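Local coordinates for ganglioside-induced differentiation-associated protein 2 (Homo sapiens, PDB 4UML) that carries an N-terminal macro domain, a fold that commonly recognises ADP-ribose, together with a SEC14-like region, though its precise role remains uncertain, at residues Val12-Leu17 / Lys203-Val208; Asp63-Asn68 / Phe91-Pro96; Pro132-Lys135 / Ala141-Ser144. All blocks are in the same frame, centred on the assembly; numbering follows the deposited sequence.

Contacts 1 and 2 sit side by side, their centres 14 Å apart, and they share direct bonds: V14 N with N68 OD1 at 2.7 Å and V12 N with L66 O at 2.9 Å. Contact 3 lies about 28 Å from contact 1 between centres, across the middle of the chain. Contacts 1 and 3 are buried; contact 2 is only partly so. Contact 1 sets a turn on a sheet strand and adds a water bridge, contact 2 rests a similar turn on a helix through methyl packing, with a carboxylate-serine bond beside it, and contact 3 closes a loop back onto the helix that follows it. Both turns are Asx turns leading into 3-10 segments.

Contact 1 of 3, residues Val12-Leu17 / Lys203-Val208; sequences VDVDTL and KVVFAV
Strand 203-208 of the mixed macro-domain sheet is met on one face by the 3-10 turn at 14-16, and V14 makes the touch. Its CG2 lies 3.7 Å from CG2 of V205, and the same methyl approaches CB of K203 at 4.2 Å. V14 CG2 stands opposite the backbone N and beside the carbonyl carbon, while V205 offers the branch lying beside its own backbone N, with CG1 turned elsewhere. The opposite face of the strand, carrying V204 and F206, packs on helix 179-197.

The polar part of the contact runs through one water. It donates to V14 O at 2.7 Å and to L17 O at 2.6 Å, and accepts from NZ of K203 at 2.9 Å. K203 gets there by bends at chi1 and chi2 (-67° and -64°) and a last one at chi4, which turns NZ to the water.

The turn itself is well tied. OD1 of D13 takes the N-H of D15 at 3.1 Å from well above the carboxylate plane, an Asx turn, and O of D13 accepts both T16 N and T16 OG1, the hydroxyl at 2.8 Å lying in the carbonyl plane. N68 reaches over from the neighbouring loop, with OD1 on V14 N and ND2 on D13 OD1.

The strand therefore holds the turn by valine packing on one hand and by a solvent-mediated link on the other. The positive NZ of K203 would probably polarise the water and strengthen its donation to the two carbonyls. The carboxylate of D15, whose OD1 is 5.3 Å from K203 NZ, may add a weak through-space attraction without forming a salt bridge.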
loop_
_atom_site.group_PDB
_atom_site.type_symbol
_atom_site.label_atom_id
_atom_site.label_comp_id
_atom_site.label_asym_id
_atom_site.label_seq_id
_atom_site.Cartn_x
_atom_site.Cartn_y
_atom_site.Cartn_z
ATOM N N VAL A 12 6.247 -2.576 -14.879
ATOM C CA VAL A 12 7.282 -1.783 -14.250
ATOM C C VAL A 12 8.047 -2.648 -13.257
ATOM O O VAL A 12 7.466 -3.223 -12.326
ATOM C CB VAL A 12 6.668 -0.563 -13.549
ATOM C CG1 VAL A 12 7.682 0.127 -12.642
ATOM C CG2 VAL A 12 6.104 0.388 -14.591
ATOM N N ASP A 13 9.356 -2.769 -13.474
ATOM C CA ASP A 13 10.171 -3.633 -12.662
ATOM C C ASP A 13 10.587 -2.907 -11.409
ATOM O O ASP A 13 11.236 -1.868 -11.485
ATOM C CB ASP A 13 11.414 -4.081 -13.440
ATOM C CG ASP A 13 12.290 -5.042 -12.676
ATOM O OD1 ASP A 13 11.975 -5.518 -11.541
ATOM O OD2 ASP A 13 13.359 -5.342 -13.244
ATOM N N VAL A 14 10.250 -3.475 -10.257
ATOM C CA VAL A 14 10.552 -2.842 -8.979
ATOM C C VAL A 14 12.081 -2.666 -8.767
ATOM O O VAL A 14 12.514 -1.747 -8.065
ATOM C CB VAL A 14 9.855 -3.552 -7.801
ATOM C CG1 VAL A 14 10.309 -5.011 -7.661
ATOM C CG2 VAL A 14 10.105 -2.799 -6.506
ATOM N N ASP A 15 12.881 -3.510 -9.414
ATOM C CA ASP A 15 14.355 -3.401 -9.346
ATOM C C ASP A 15 14.933 -2.149 -9.942
ATOM O O ASP A 15 15.987 -1.723 -9.511
ATOM C CB ASP A 15 15.010 -4.571 -10.059
ATOM C CG ASP A 15 14.916 -5.842 -9.283
ATOM O OD1 ASP A 15 14.488 -5.776 -8.105
ATOM O OD2 ASP A 15 15.278 -6.908 -9.854
ATOM N N THR A 16 14.290 -1.593 -10.961
ATOM C CA THR A 16 14.757 -0.360 -11.566
ATOM C C THR A 16 14.414 0.903 -10.754
ATOM O O THR A 16 14.860 1.992 -11.107
ATOM C CB THR A 16 14.188 -0.166 -12.985
ATOM O OG1 THR A 16 12.752 -0.064 -12.931
ATOM C CG2 THR A 16 14.623 -1.321 -13.901
ATOM N N LEU A 17 13.594 0.778 -9.705
ATOM C CA LEU A 17 13.049 1.973 -9.058
ATOM C C LEU A 17 14.013 2.437 -7.988
ATOM O O LEU A 17 14.410 1.652 -7.128
ATOM C CB LEU A 17 11.632 1.708 -8.471
ATOM C CG LEU A 17 10.574 1.275 -9.489
ATOM C CD1 LEU A 17 9.171 1.160 -8.865
ATOM C CD2 LEU A 17 10.554 2.228 -10.681
ATOM N N LYS A 203 11.454 -4.831 -0.493
ATOM C CA LYS A 203 10.966 -3.531 -0.947
ATOM C C LYS A 203 9.494 -3.302 -0.584
ATOM O O LYS A 203 8.659 -4.222 -0.630
ATOM C CB LYS A 203 11.117 -3.367 -2.465
ATOM C CG LYS A 203 12.540 -3.289 -3.022
ATOM C CD LYS A 203 13.318 -2.076 -2.539
ATOM C CE LYS A 203 14.823 -2.306 -2.693
ATOM N NZ LYS A 203 15.157 -2.336 -4.145
ATOM N N VAL A 204 9.221 -2.085 -0.156
ATOM C CA VAL A 204 7.869 -1.574 -0.004
ATOM C C VAL A 204 7.796 -0.357 -0.903
ATOM O O VAL A 204 8.642 0.552 -0.806
ATOM C CB VAL A 204 7.531 -1.222 1.449
ATOM C CG1 VAL A 204 6.187 -0.501 1.530
ATOM C CG2 VAL A 204 7.501 -2.473 2.293
ATOM N N VAL A 205 6.830 -0.373 -1.823
ATOM C CA VAL A 205 6.661 0.699 -2.760
ATOM C C VAL A 205 5.380 1.417 -2.442
ATOM O O VAL A 205 4.303 0.810 -2.421
ATOM C CB VAL A 205 6.602 0.222 -4.222
ATOM C CG1 VAL A 205 6.411 1.402 -5.164
ATOM C CG2 VAL A 205 7.836 -0.548 -4.586
ATOM N N PHE A 206 5.512 2.717 -2.206
ATOM C CA PHE A 206 4.367 3.607 -2.125
ATOM C C PHE A 206 4.124 4.196 -3.508
ATOM O O PHE A 206 4.851 5.102 -3.916
ATOM C CB PHE A 206 4.631 4.703 -1.109
ATOM C CG PHE A 206 4.822 4.209 0.307
ATOM C CD1 PHE A 206 3.732 3.824 1.080
ATOM C CD2 PHE A 206 6.074 4.209 0.894
ATOM C CE1 PHE A 206 3.893 3.392 2.385
ATOM C CE2 PHE A 206 6.248 3.787 2.218
ATOM C CZ PHE A 206 5.159 3.368 2.967
ATOM N N ALA A 207 3.160 3.621 -4.230
ATOM C CA ALA A 207 2.693 4.118 -5.515
ATOM C C ALA A 207 1.738 5.282 -5.311
ATOM O O ALA A 207 0.694 5.136 -4.644
ATOM C CB ALA A 207 1.982 3.023 -6.281
ATOM N N VAL A 208 2.080 6.432 -5.882
ATOM C CA VAL A 208 1.296 7.655 -5.692
ATOM C C VAL A 208 0.906 8.294 -7.027
ATOM O O VAL A 208 1.486 7.994 -8.048
ATOM C CB VAL A 208 2.031 8.678 -4.816
ATOM C CG1 VAL A 208 2.253 8.106 -3.421
ATOM C CG2 VAL A 208 3.345 9.155 -5.425
HETATM O O HOH W 1 13.615 -0.564 -5.912
#

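Contact 2 of 3, residues Asp63-Asn68 / Phe91-Pro96; sequences DVALLN and FMLAGP
L93 reaches across from the last turn of helix 85-94 and brings a single methyl, CD1, against both A65 and L66, which it meets on two adjacent sides, about at right angles. CD1 ends 3.8 Å from CB of A65 and 4.1 Å from CD2 of L66. The L93 side chain leaves the helix heading for the loop, and with chi2 at 178° CD1 continues the chain outward from CA, so this branch forms the leading end while CD2 is the side branch. The two partners meet it differently. A65 directs its CB toward the helix. L66 starts out from the backbone away from it, and only its CD2, the branch that does not extend the chain, swings back to L93; the two leucine side chains lie at a slant to each other, neither parallel nor end-on. The touch is entirely between aliphatic carbons, and it leans to the periphery: A65 is buried, whereas L66 and L93 are partly exposed.

D63 helps to position A65. OD1 of D63 accepts the backbone N-H of A65 at 3.1 Å, meeting it from 43° out of the carboxylate plane, and O of D63 takes the N-H of L66 at 3.0 Å. The second carboxylate oxygen, OD2, bonds to OG of S89 on the same helix, which adds a polar tie between loop and helix. A65 also touches S89 and I90, while V64 turns inward onto I90 and onto A207 of the central sheet. The helix ends just past L93: G95 N still bonds to F91 O at 3.1 Å, but G95 itself has positive phi and breaks the helical path.

An Asx turn opening a short 3-10 segment, packed on a flanking helix, here lies in the loop between strands 57-61 and 71-75 in the layered alpha/beta macro fold.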
loop_
_atom_site.group_PDB
_atom_site.type_symbol
_atom_site.label_atom_id
_atom_site.label_comp_id
_atom_site.label_asym_id
_atom_site.label_seq_id
_atom_site.Cartn_x
_atom_site.Cartn_y
_atom_site.Cartn_z
ATOM N N ASP A 63 1.051 3.970 -11.655
ATOM C CA ASP A 63 -0.120 3.120 -11.445
ATOM C C ASP A 63 0.336 1.821 -10.776
ATOM O O ASP A 63 1.091 1.065 -11.360
ATOM C CB ASP A 63 -0.768 2.823 -12.796
ATOM C CG ASP A 63 -2.105 2.110 -12.689
ATOM O OD1 ASP A 63 -2.417 1.462 -11.647
ATOM O OD2 ASP A 63 -2.877 2.204 -13.685
ATOM N N VAL A 64 -0.119 1.590 -9.546
ATOM C CA VAL A 64 0.279 0.419 -8.776
ATOM C C VAL A 64 0.081 -0.900 -9.553
ATOM O O VAL A 64 0.851 -1.838 -9.375
ATOM C CB VAL A 64 -0.454 0.378 -7.422
ATOM C CG1 VAL A 64 -1.893 -0.087 -7.596
ATOM C CG2 VAL A 64 0.279 -0.536 -6.453
ATOM N N ALA A 65 -0.929 -0.962 -10.414
ATOM C CA ALA A 65 -1.229 -2.153 -11.159
ATOM C C ALA A 65 -0.113 -2.620 -12.095
ATOM O O ALA A 65 -0.109 -3.771 -12.511
ATOM C CB ALA A 65 -2.532 -1.987 -11.927
ATOM N N LEU A 66 0.837 -1.741 -12.380
ATOM C CA LEU A 66 1.940 -2.071 -13.284
ATOM C C LEU A 66 3.095 -2.739 -12.580
ATOM O O LEU A 66 4.003 -3.229 -13.236
ATOM C CB LEU A 66 2.453 -0.805 -13.935
ATOM C CG LEU A 66 1.406 -0.096 -14.821
ATOM C CD1 LEU A 66 1.958 1.223 -15.325
ATOM C CD2 LEU A 66 1.030 -1.001 -15.962
ATOM N N LEU A 67 3.081 -2.759 -11.258
ATOM C CA LEU A 67 4.271 -3.171 -10.530
ATOM C C LEU A 67 4.401 -4.682 -10.427
ATOM O O LEU A 67 3.426 -5.374 -10.192
ATOM C CB LEU A 67 4.271 -2.544 -9.131
ATOM C CG LEU A 67 4.452 -1.032 -9.036
ATOM C CD1 LEU A 67 4.153 -0.587 -7.609
ATOM C CD2 LEU A 67 5.855 -0.623 -9.465
ATOM N N ASN A 68 5.618 -5.199 -10.588
ATOM C CA ASN A 68 5.881 -6.625 -10.382
ATOM C C ASN A 68 6.283 -6.967 -8.934
ATOM O O ASN A 68 7.025 -7.898 -8.709
ATOM C CB ASN A 68 6.942 -7.125 -11.377
ATOM C CG ASN A 68 8.314 -6.557 -11.085
ATOM O OD1 ASN A 68 8.430 -5.521 -10.420
ATOM N ND2 ASN A 68 9.365 -7.239 -11.551
ATOM N N PHE A 91 -8.483 -4.070 -11.764
ATOM C CA PHE A 91 -9.437 -5.064 -12.334
ATOM C C PHE A 91 -9.255 -5.254 -13.849
ATOM O O PHE A 91 -9.317 -6.366 -14.388
ATOM C CB PHE A 91 -10.900 -4.660 -12.070
ATOM C CG PHE A 91 -11.342 -4.808 -10.645
ATOM C CD1 PHE A 91 -10.594 -5.506 -9.710
ATOM C CD2 PHE A 91 -12.542 -4.272 -10.248
ATOM C CE1 PHE A 91 -11.036 -5.643 -8.405
ATOM C CE2 PHE A 91 -12.990 -4.405 -8.945
ATOM C CZ PHE A 91 -12.244 -5.099 -8.026
ATOM N N MET A 92 -9.007 -4.162 -14.535
ATOM C CA MET A 92 -8.795 -4.240 -15.939
ATOM C C MET A 92 -7.563 -5.100 -16.245
ATOM O O MET A 92 -7.604 -5.973 -17.120
ATOM C CB MET A 92 -8.593 -2.840 -16.481
ATOM C CG MET A 92 -8.095 -2.863 -17.905
ATOM S SD MET A 92 -8.174 -1.229 -18.624
ATOM C CE MET A 92 -9.946 -1.091 -18.871
ATOM N N LEU A 93 -6.464 -4.873 -15.525
ATOM C CA LEU A 93 -5.213 -5.581 -15.859
ATOM C C LEU A 93 -5.172 -6.996 -15.352
ATOM O O LEU A 93 -4.547 -7.859 -15.987
ATOM C CB LEU A 93 -4.030 -4.785 -15.414
ATOM C CG LEU A 93 -3.907 -3.495 -16.211
ATOM C CD1 LEU A 93 -2.725 -2.705 -15.683
ATOM C CD2 LEU A 93 -3.756 -3.798 -17.704
ATOM N N ALA A 94 -5.857 -7.278 -14.251
ATOM C CA ALA A 94 -5.947 -8.645 -13.806
ATOM C C ALA A 94 -6.786 -9.520 -14.757
ATOM O O ALA A 94 -6.474 -10.695 -14.947
ATOM C CB ALA A 94 -6.486 -8.723 -12.389
ATOM N N GLY A 95 -7.861 -8.972 -15.304
ATOM C CA GLY A 95 -8.770 -9.751 -16.167
ATOM C C GLY A 95 -9.948 -10.437 -15.444
ATOM O O GLY A 95 -10.064 -10.424 -14.213
ATOM N N PRO A 96 -10.828 -11.073 -16.212
ATOM C CA PRO A 96 -12.080 -11.587 -15.656
ATOM C C PRO A 96 -11.931 -12.763 -14.720
ATOM O O PRO A 96 -12.880 -13.050 -13.996
ATOM C CB PRO A 96 -12.859 -12.073 -16.904
ATOM C CG PRO A 96 -11.836 -12.209 -17.977
ATOM C CD PRO A 96 -10.777 -11.187 -17.682
#

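Contact 3 of 3, residues Pro132-Lys135 / Ala141-Ser144; sequences PKYK and AAES
Y134 shares a backbone hydrogen bond with R175, and its ring lies against A142 on helix 139-159. The ring atom CD1 comes within 3.6 Å of A142 CB, and CE1 follows at 4.1 Å. CG of Y134 lies opposite its backbone N; this chi1 of -177° extends the ring away from the loop backbone, so that its CD1 atom reaches A142, although the CB itself leaves the backbone to one side.

P132 closes on the same alanine from another direction. Its CG lies 3.5 Å from A142 O and 4.0 Å from A142 CB, while CB sits 3.9 Å from A142 CA. The pyrrolidine ring thus rides on the backbone of the helix as much as on the methyl group, and the CA atoms of P132 and A142 are just 5.4 Å apart. A142 is the hub: its CB meets the proline and the tyrosine on two neighbouring sides, roughly at right angles.

Further groups complete the surroundings. The rings of Y134 and Y177 meet with their planes at about 50°, P178 also touches Y134, and A142 leans on Y177. One residue along the helix, E143 forms a salt bridge through OE2 to NE of R139, a turn earlier, and the side chain of Y134 touches that same R139.

Here the connection leaving strand 125-129 folds back on the first turn of the helix it leads into, within a beta-alpha-beta crossover from strand 125-129 to the parallel strand 164-167 in the macro domain.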
loop_
_atom_site.group_PDB
_atom_site.type_symbol
_atom_site.label_atom_id
_atom_site.label_comp_id
_atom_site.label_asym_id
_atom_site.label_seq_id
_atom_site.Cartn_x
_atom_site.Cartn_y
_atom_site.Cartn_z
ATOM N N PRO A 132 -11.620 3.289 5.882
ATOM C CA PRO A 132 -12.864 3.772 6.494
ATOM C C PRO A 132 -13.465 4.926 5.660
ATOM O O PRO A 132 -12.731 5.689 5.002
ATOM C CB PRO A 132 -12.380 4.279 7.839
ATOM C CG PRO A 132 -11.022 4.799 7.551
ATOM C CD PRO A 132 -10.432 3.842 6.537
ATOM N N LYS A 133 -14.787 5.036 5.670
ATOM C CA LYS A 133 -15.449 6.275 5.214
ATOM C C LYS A 133 -15.257 7.293 6.306
ATOM O O LYS A 133 -15.859 7.171 7.366
ATOM C CB LYS A 133 -16.927 6.028 5.042
ATOM C CG LYS A 133 -17.255 5.026 3.946
ATOM C CD LYS A 133 -18.721 4.605 3.979
ATOM C CE LYS A 133 -19.142 4.164 2.594
ATOM N NZ LYS A 133 -20.398 3.387 2.658
ATOM N N TYR A 134 -14.408 8.272 6.076
ATOM C CA TYR A 134 -13.977 9.166 7.138
ATOM C C TYR A 134 -15.095 10.110 7.562
ATOM O O TYR A 134 -15.687 10.758 6.734
ATOM C CB TYR A 134 -12.815 10.014 6.687
ATOM C CG TYR A 134 -12.260 10.929 7.771
ATOM C CD1 TYR A 134 -11.288 10.485 8.630
ATOM C CD2 TYR A 134 -12.745 12.221 7.948
ATOM C CE1 TYR A 134 -10.773 11.291 9.611
ATOM C CE2 TYR A 134 -12.244 13.041 8.950
ATOM C CZ TYR A 134 -11.241 12.569 9.765
ATOM O OH TYR A 134 -10.715 13.343 10.764
ATOM N N LYS A 135 -15.344 10.183 8.846
ATOM C CA LYS A 135 -16.279 11.155 9.402
ATOM C C LYS A 135 -15.644 11.725 10.598
ATOM O O LYS A 135 -15.163 10.981 11.453
ATOM C CB LYS A 135 -17.604 10.476 9.755
ATOM C CG LYS A 135 -18.259 10.058 8.469
ATOM C CD LYS A 135 -19.508 9.240 8.565
ATOM C CE LYS A 135 -20.123 9.258 7.169
ATOM N NZ LYS A 135 -20.691 7.939 6.821
ATOM N N ALA A 141 -12.155 6.026 15.394
ATOM C CA ALA A 141 -12.450 4.836 14.620
ATOM C C ALA A 141 -11.802 4.824 13.231
ATOM O O ALA A 141 -11.364 3.758 12.772
ATOM C CB ALA A 141 -13.945 4.555 14.485
ATOM N N ALA A 142 -11.819 5.957 12.521
ATOM C CA ALA A 142 -11.218 6.006 11.175
ATOM C C ALA A 142 -9.711 5.750 11.277
ATOM O O ALA A 142 -9.134 5.038 10.442
ATOM C CB ALA A 142 -11.477 7.380 10.516
ATOM N N GLU A 143 -9.071 6.343 12.293
ATOM C CA GLU A 143 -7.620 6.166 12.510
ATOM C C GLU A 143 -7.289 4.696 12.767
ATOM O O GLU A 143 -6.352 4.142 12.183
ATOM C CB GLU A 143 -7.111 7.039 13.682
ATOM C CG GLU A 143 -7.116 8.526 13.340
ATOM C CD GLU A 143 -6.884 9.503 14.508
ATOM O OE1 GLU A 143 -6.898 9.129 15.696
ATOM O OE2 GLU A 143 -6.666 10.697 14.200
ATOM N N SER A 144 -8.107 4.081 13.619
ATOM C CA SER A 144 -7.968 2.668 13.949
ATOM C C SER A 144 -8.158 1.786 12.716
ATOM O O SER A 144 -7.348 0.865 12.466
ATOM C CB SER A 144 -8.925 2.290 15.096
ATOM O OG SER A 144 -8.941 0.883 15.289
#